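Local coordinates for transferrin binding protein B (Actinobacillus suis, PDB 3PQU) that probably captures host transferrin at the bacterial outer membrane as a surface lipoprotein, serving iron acquisition, at residues V170-D181 against K316-E327. Numbering follows the deposited sequence.
Sequences VTYKGTWDFTSD and KSLFAVFAAKSE
Lys173, Thr175, Asp177 and Thr179 each exchange two backbone hydrogen bonds with Lys325, Ala323, Val321 and Phe319, an antiparallel ladder that illustrates how the first and last strands of a barrel are sewn together. Between these pairs, side chains meet on the face carrying Trp176, Phe178 and Phe322. There Trp176 CB rests 3.8 Å from Phe322 CB, while both rings lead away from the partner strand. Phe178 CD1 approaches Leu318 CD1 obliquely at 3.8 Å, and Ala320 CB lies 4.2 Å from Phe178 CB. At the other end, with CG anti to the carbonyl carbon (chi1 -68°), the Tyr172 ring lies against the partner strand, and Ser326 CB sits over one of its faces in a CH-pi contact, 3.8 Å from the centroid. Ala324 CB meets Tyr172 CB, also at 3.8 Å. On the other side of the sheet, Asp177 CB touches Val321 CG2 at 3.9 Å; the carboxylate is held by a salt bridge from OD1 to Arg116 and a hydrogen bond from OD2 to Ser204. Farther out, Tyr172 OH bonds to Ala304 O and Trp176 NE1 to Tyr247 O. With 134 residues between the segments, this long-range pairing closes the antiparallel beta barrel of the TbpB N-lobe.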
ATOM      1  N   VAL A 170      -9.687   7.767 -16.582  1.00 20.96           N
ATOM      2  CA  VAL A 170      -9.347   6.359 -16.758  1.00 28.54           C
ATOM      3  C   VAL A 170     -10.402   5.535 -16.032  1.00 26.77           C
ATOM      4  O   VAL A 170     -10.650   5.751 -14.841  1.00 20.80           O
ATOM      5  CB  VAL A 170      -7.952   6.032 -16.194  1.00 25.86           C
ATOM      6  CG1 VAL A 170      -7.638   4.540 -16.379  1.00 23.66           C
ATOM      7  CG2 VAL A 170      -6.882   6.905 -16.869  1.00 33.78           C
ATOM      8  N   THR A 171     -11.024   4.601 -16.749  1.00 20.76           N
ATOM      9  CA  THR A 171     -12.114   3.788 -16.201  1.00 28.19           C
ATOM     10  C   THR A 171     -11.601   2.467 -15.641  1.00 25.69           C
ATOM     11  O   THR A 171     -10.795   1.801 -16.287  1.00 21.49           O
ATOM     12  CB  THR A 171     -13.192   3.491 -17.272  1.00 33.60           C
ATOM     13  OG1 THR A 171     -13.849   4.709 -17.607  1.00 34.27           O
ATOM     14  CG2 THR A 171     -14.245   2.502 -16.734  1.00 33.65           C
ATOM     15  N   TYR A 172     -12.050   2.117 -14.433  1.00 20.24           N
ATOM     16  CA  TYR A 172     -11.762   0.824 -13.805  1.00 19.47           C
ATOM     17  C   TYR A 172     -13.089   0.139 -13.587  1.00 26.58           C
ATOM     18  O   TYR A 172     -14.059   0.800 -13.206  1.00 18.45           O
ATOM     19  CB  TYR A 172     -11.096   0.985 -12.424  1.00 16.65           C
ATOM     20  CG  TYR A 172      -9.694   1.555 -12.462  1.00 22.85           C
ATOM     21  CD1 TYR A 172      -8.583   0.758 -12.211  1.00 17.78           C
ATOM     22  CD2 TYR A 172      -9.481   2.887 -12.772  1.00 20.98           C
ATOM     23  CE1 TYR A 172      -7.293   1.290 -12.259  1.00 20.07           C
ATOM     24  CE2 TYR A 172      -8.203   3.422 -12.823  1.00 20.52           C
ATOM     25  CZ  TYR A 172      -7.119   2.629 -12.573  1.00 21.94           C
ATOM     26  OH  TYR A 172      -5.861   3.191 -12.644  1.00 26.53           O
ATOM     27  N   LYS A 173     -13.134  -1.174 -13.805  1.00 21.65           N
ATOM     28  CA  LYS A 173     -14.350  -1.952 -13.561  1.00 16.41           C
ATOM     29  C   LYS A 173     -14.063  -3.158 -12.682  1.00 20.09           C
ATOM     30  O   LYS A 173     -12.995  -3.769 -12.785  1.00 21.42           O
ATOM     31  CB  LYS A 173     -14.961  -2.422 -14.880  1.00 22.22           C
ATOM     32  CG  LYS A 173     -15.415  -1.314 -15.811  1.00 30.44           C
ATOM     33  CD  LYS A 173     -16.042  -1.901 -17.084  1.00 33.70           C
ATOM     34  CE  LYS A 173     -16.936  -0.879 -17.768  1.00 58.33           C
ATOM     35  NZ  LYS A 173     -17.585  -1.453 -18.987  1.00 81.68           N
ATOM     36  N   GLY A 174     -15.020  -3.515 -11.831  1.00 19.06           N
ATOM     37  CA  GLY A 174     -14.829  -4.623 -10.905  1.00 15.31           C
ATOM     38  C   GLY A 174     -16.058  -4.946 -10.057  1.00 21.04           C
ATOM     39  O   GLY A 174     -17.195  -4.911 -10.521  1.00 13.69           O
ATOM     40  N   THR A 175     -15.823  -5.246  -8.791  1.00 12.63           N
ATOM     41  CA  THR A 175     -16.892  -5.674  -7.909  1.00 11.36           C
ATOM     42  C   THR A 175     -16.894  -4.843  -6.634  1.00 11.77           C
ATOM     43  O   THR A 175     -16.037  -3.979  -6.434  1.00 15.35           O
ATOM     44  CB  THR A 175     -16.697  -7.149  -7.482  1.00 14.12           C
ATOM     45  OG1 THR A 175     -15.428  -7.288  -6.833  1.00 14.41           O
ATOM     46  CG2 THR A 175     -16.766  -8.096  -8.695  1.00 11.78           C
ATOM     47  N   TRP A 176     -17.883  -5.105  -5.787  1.00 10.31           N
ATOM     48  CA  TRP A 176     -17.843  -4.668  -4.396  1.00 21.29           C
ATOM     49  C   TRP A 176     -18.500  -5.758  -3.572  1.00 16.77           C
ATOM     50  O   TRP A 176     -19.152  -6.638  -4.127  1.00 19.94           O
ATOM     51  CB  TRP A 176     -18.510  -3.286  -4.186  1.00 16.13           C
ATOM     52  CG  TRP A 176     -19.979  -3.217  -4.511  1.00 14.44           C
ATOM     53  CD1 TRP A 176     -20.571  -3.336  -5.760  1.00 13.50           C
ATOM     54  CD2 TRP A 176     -21.045  -2.955  -3.592  1.00  9.26           C
ATOM     55  NE1 TRP A 176     -21.939  -3.179  -5.650  1.00 13.27           N
ATOM     56  CE2 TRP A 176     -22.252  -2.942  -4.335  1.00 16.42           C
ATOM     57  CE3 TRP A 176     -21.094  -2.696  -2.214  1.00 16.38           C
ATOM     58  CZ2 TRP A 176     -23.493  -2.717  -3.738  1.00 17.15           C
ATOM     59  CZ3 TRP A 176     -22.329  -2.464  -1.621  1.00 22.17           C
ATOM     60  CH2 TRP A 176     -23.513  -2.480  -2.386  1.00 19.15           C
ATOM     61  N   ASP A 177     -18.311  -5.701  -2.253  1.00 10.75           N
ATOM     62  CA  ASP A 177     -18.851  -6.702  -1.315  1.00 16.43           C
ATOM     63  C   ASP A 177     -19.038  -6.044   0.053  1.00 21.51           C
ATOM     64  O   ASP A 177     -18.469  -4.985   0.312  1.00 11.86           O
ATOM     65  CB  ASP A 177     -17.896  -7.888  -1.176  1.00 12.16           C
ATOM     66  CG  ASP A 177     -17.921  -8.794  -2.385  1.00 22.16           C
ATOM     67  OD1 ASP A 177     -16.970  -8.757  -3.193  1.00 11.43           O
ATOM     68  OD2 ASP A 177     -18.910  -9.529  -2.530  1.00 11.99           O
ATOM     69  N   PHE A 178     -19.829  -6.663   0.926  1.00 11.79           N
ATOM     70  CA  PHE A 178     -20.194  -6.014   2.182  1.00 19.44           C
ATOM     71  C   PHE A 178     -20.709  -6.975   3.244  1.00 14.48           C
ATOM     72  O   PHE A 178     -21.150  -8.075   2.933  1.00 14.29           O
ATOM     73  CB  PHE A 178     -21.285  -4.962   1.906  1.00 14.62           C
ATOM     74  CG  PHE A 178     -22.579  -5.555   1.349  1.00 17.58           C
ATOM     75  CD1 PHE A 178     -23.567  -6.032   2.210  1.00 12.82           C
ATOM     76  CD2 PHE A 178     -22.784  -5.656  -0.023  1.00 11.89           C
ATOM     77  CE1 PHE A 178     -24.760  -6.610   1.728  1.00  9.16           C
ATOM     78  CE2 PHE A 178     -23.989  -6.206  -0.527  1.00 21.38           C
ATOM     79  CZ  PHE A 178     -24.977  -6.691   0.361  1.00  9.60           C
ATOM     80  N   THR A 179     -20.666  -6.529   4.497  1.00 13.95           N
ATOM     81  CA  THR A 179     -21.427  -7.133   5.574  1.00 13.69           C
ATOM     82  C   THR A 179     -22.080  -5.995   6.360  1.00 19.15           C
ATOM     83  O   THR A 179     -21.476  -4.931   6.532  1.00 10.70           O
ATOM     84  CB  THR A 179     -20.560  -7.984   6.544  1.00 15.06           C
ATOM     85  OG1 THR A 179     -21.400  -8.519   7.574  1.00 16.05           O
ATOM     86  CG2 THR A 179     -19.455  -7.145   7.224  1.00 12.75           C
ATOM     87  N   SER A 180     -23.316  -6.220   6.806  1.00  9.67           N
ATOM     88  CA  SER A 180     -24.003  -5.326   7.727  1.00 10.07           C
ATOM     89  C   SER A 180     -23.607  -5.683   9.147  1.00 17.30           C
ATOM     90  O   SER A 180     -22.790  -6.582   9.368  1.00 12.18           O
ATOM     91  CB  SER A 180     -25.529  -5.460   7.591  1.00 10.03           C
ATOM     92  OG  SER A 180     -26.004  -6.725   8.073  1.00 16.86           O
ATOM     93  N   ASP A 181     -24.186  -4.973  10.120  1.00 12.77           N
ATOM     94  CA  ASP A 181     -24.173  -5.453  11.488  1.00 15.99           C
ATOM     95  C   ASP A 181     -25.441  -6.271  11.718  1.00 17.37           C
ATOM     96  O   ASP A 181     -26.213  -6.497  10.792  1.00 16.37           O
ATOM     97  CB  ASP A 181     -24.083  -4.292  12.504  1.00 19.40           C
ATOM     98  CG  ASP A 181     -25.290  -3.353  12.444  1.00 26.43           C
ATOM     99  OD1 ASP A 181     -25.475  -2.553  13.395  1.00 23.98           O
ATOM    100  OD2 ASP A 181     -26.031  -3.409  11.438  1.00 20.88           O
ATOM    101  N   LYS A 316     -22.508   2.970  11.402  1.00  9.92           N
ATOM    102  CA  LYS A 316     -21.922   1.634  11.670  1.00 12.44           C
ATOM    103  C   LYS A 316     -22.789   0.431  11.216  1.00 15.68           C
ATOM    104  O   LYS A 316     -22.667  -0.674  11.736  1.00 22.37           O
ATOM    105  CB  LYS A 316     -21.575   1.510  13.167  1.00 20.54           C
ATOM    106  CG  LYS A 316     -20.669   2.658  13.674  1.00 20.04           C
ATOM    107  CD  LYS A 316     -20.281   2.449  15.129  1.00 34.22           C
ATOM    108  CE  LYS A 316     -19.181   3.404  15.551  1.00 55.41           C
ATOM    109  NZ  LYS A 316     -19.453   4.786  15.074  1.00 57.12           N
ATOM    110  N   SER A 317     -23.654   0.654  10.237  1.00 14.20           N
ATOM    111  CA  SER A 317     -24.546  -0.387   9.754  1.00 19.72           C
ATOM    112  C   SER A 317     -23.870  -1.301   8.738  1.00 19.20           C
ATOM    113  O   SER A 317     -24.399  -2.358   8.436  1.00 12.65           O
ATOM    114  CB  SER A 317     -25.761   0.235   9.073  1.00 17.27           C
ATOM    115  OG  SER A 317     -25.350   1.073   7.992  1.00 14.85           O
ATOM    116  N   LEU A 318     -22.720  -0.881   8.199  1.00 13.69           N
ATOM    117  CA  LEU A 318     -22.149  -1.539   7.011  1.00 15.07           C
ATOM    118  C   LEU A 318     -20.637  -1.371   6.846  1.00 17.47           C
ATOM    119  O   LEU A 318     -20.103  -0.249   6.924  1.00 14.84           O
ATOM    120  CB  LEU A 318     -22.821  -1.029   5.728  1.00 12.95           C
ATOM    121  CG  LEU A 318     -22.642  -1.940   4.494  1.00 20.83           C
ATOM    122  CD1 LEU A 318     -23.738  -2.968   4.461  1.00 14.97           C
ATOM    123  CD2 LEU A 318     -22.685  -1.149   3.203  1.00 12.96           C
ATOM    124  N   PHE A 319     -19.965  -2.492   6.600  1.00 14.14           N
ATOM    125  CA  PHE A 319     -18.564  -2.494   6.169  1.00 13.82           C
ATOM    126  C   PHE A 319     -18.548  -3.025   4.733  1.00 18.21           C
ATOM    127  O   PHE A 319     -19.068  -4.110   4.478  1.00 15.47           O
ATOM    128  CB  PHE A 319     -17.683  -3.372   7.104  1.00 11.66           C
ATOM    129  CG  PHE A 319     -16.239  -3.546   6.615  1.00  8.37           C
ATOM    130  CD1 PHE A 319     -15.343  -2.481   6.644  1.00 16.81           C
ATOM    131  CD2 PHE A 319     -15.812  -4.761   6.091  1.00 11.56           C
ATOM    132  CE1 PHE A 319     -14.037  -2.626   6.174  1.00 12.28           C
ATOM    133  CE2 PHE A 319     -14.497  -4.926   5.626  1.00 12.57           C
ATOM    134  CZ  PHE A 319     -13.615  -3.849   5.665  1.00 15.43           C
ATOM    135  N   ALA A 320     -17.973  -2.251   3.807  1.00  9.30           N
ATOM    136  CA  ALA A 320     -17.952  -2.587   2.382  1.00  5.80           C
ATOM    137  C   ALA A 320     -16.523  -2.552   1.839  1.00 11.54           C
ATOM    138  O   ALA A 320     -15.707  -1.771   2.316  1.00 16.75           O
ATOM    139  CB  ALA A 320     -18.815  -1.621   1.585  1.00  8.77           C
ATOM    140  N   VAL A 321     -16.238  -3.409   0.853  1.00 17.56           N
ATOM    141  CA  VAL A 321     -14.967  -3.372   0.141  1.00 10.02           C
ATOM    142  C   VAL A 321     -15.260  -3.328  -1.371  1.00 16.50           C
ATOM    143  O   VAL A 321     -16.375  -3.585  -1.788  1.00 13.33           O
ATOM    144  CB  VAL A 321     -14.083  -4.585   0.484  1.00  6.68           C
ATOM    145  CG1 VAL A 321     -13.813  -4.649   1.984  1.00  4.92           C
ATOM    146  CG2 VAL A 321     -14.727  -5.900  -0.009  1.00  8.48           C
ATOM    147  N   PHE A 322     -14.261  -2.989  -2.176  1.00 10.32           N
ATOM    148  CA  PHE A 322     -14.421  -2.933  -3.626  1.00  9.99           C
ATOM    149  C   PHE A 322     -13.049  -3.102  -4.278  1.00 17.72           C
ATOM    150  O   PHE A 322     -12.025  -2.878  -3.636  1.00 17.38           O
ATOM    151  CB  PHE A 322     -15.087  -1.613  -4.081  1.00 10.87           C
ATOM    152  CG  PHE A 322     -14.414  -0.361  -3.531  1.00 17.89           C
ATOM    153  CD1 PHE A 322     -13.335   0.241  -4.207  1.00 13.27           C
ATOM    154  CD2 PHE A 322     -14.871   0.221  -2.350  1.00 17.07           C
ATOM    155  CE1 PHE A 322     -12.732   1.373  -3.701  1.00 22.00           C
ATOM    156  CE2 PHE A 322     -14.270   1.372  -1.831  1.00 23.40           C
ATOM    157  CZ  PHE A 322     -13.202   1.948  -2.499  1.00 19.99           C
ATOM    158  N   ALA A 323     -13.045  -3.543  -5.535  1.00 14.85           N
ATOM    159  CA  ALA A 323     -11.818  -3.812  -6.268  1.00 15.40           C
ATOM    160  C   ALA A 323     -12.159  -3.703  -7.738  1.00 22.57           C
ATOM    161  O   ALA A 323     -13.238  -4.104  -8.149  1.00 14.97           O
ATOM    162  CB  ALA A 323     -11.286  -5.217  -5.961  1.00 14.76           C
ATOM    163  N   ALA A 324     -11.245  -3.165  -8.530  1.00 11.47           N
ATOM    164  CA  ALA A 324     -11.533  -2.957  -9.944  1.00 17.39           C
ATOM    165  C   ALA A 324     -10.225  -2.843 -10.740  1.00 18.75           C
ATOM    166  O   ALA A 324      -9.166  -2.546 -10.176  1.00 20.28           O
ATOM    167  CB  ALA A 324     -12.381  -1.678 -10.109  1.00 10.82           C
ATOM    168  N   LYS A 325     -10.292  -3.085 -12.040  1.00 17.28           N
ATOM    169  CA  LYS A 325      -9.105  -2.944 -12.868  1.00 26.56           C
ATOM    170  C   LYS A 325      -9.417  -2.139 -14.108  1.00 21.68           C
ATOM    171  O   LYS A 325     -10.560  -2.077 -14.539  1.00 22.89           O
ATOM    172  CB  LYS A 325      -8.517  -4.299 -13.251  1.00 29.90           C
ATOM    173  CG  LYS A 325      -9.332  -5.114 -14.205  1.00 36.36           C
ATOM    174  CD  LYS A 325      -8.510  -6.291 -14.711  1.00 34.88           C
ATOM    175  CE  LYS A 325      -9.401  -7.302 -15.429  1.00 32.93           C
ATOM    176  NZ  LYS A 325      -8.679  -8.548 -15.851  1.00 50.75           N
ATOM    177  N   SER A 326      -8.394  -1.504 -14.666  1.00 18.41           N
ATOM    178  CA  SER A 326      -8.583  -0.718 -15.859  1.00 25.95           C
ATOM    179  C   SER A 326      -8.240  -1.605 -17.025  1.00 27.95           C
ATOM    180  O   SER A 326      -7.610  -2.655 -16.856  1.00 33.23           O
ATOM    181  CB  SER A 326      -7.676   0.510 -15.856  1.00 37.53           C
ATOM    182  OG  SER A 326      -6.314   0.133 -15.927  1.00 32.17           O
ATOM    183  N   GLU A 327      -8.695  -1.200 -18.200  1.00 36.07           N
ATOM    184  CA  GLU A 327      -8.211  -1.820 -19.410  1.00 58.71           C
ATOM    185  C   GLU A 327      -6.833  -1.219 -19.591  1.00 76.87           C
ATOM    186  O   GLU A 327      -6.590  -0.063 -19.257  1.00 97.87           O
ATOM    187  CB  GLU A 327      -9.142  -1.594 -20.602  1.00 39.62           C
ATOM    188  CG  GLU A 327      -9.255  -0.164 -21.082  1.00 61.11           C
ATOM    189  CD  GLU A 327     -10.380   0.010 -22.098  1.00 53.52           C
ATOM    190  OE1 GLU A 327     -11.271  -0.866 -22.155  1.00 53.59           O
ATOM    191  OE2 GLU A 327     -10.377   1.020 -22.833  1.00 51.54           O
TER
HETATM  192  O   HOH W   1      -9.630   1.731 -18.719  1.00 40.09           O
HETATM  193  O   HOH W   2     -11.911  -0.142 -18.447  1.00 49.75           O
HETATM  194  O   HOH W   3     -22.953  -1.664  14.338  1.00 15.89           O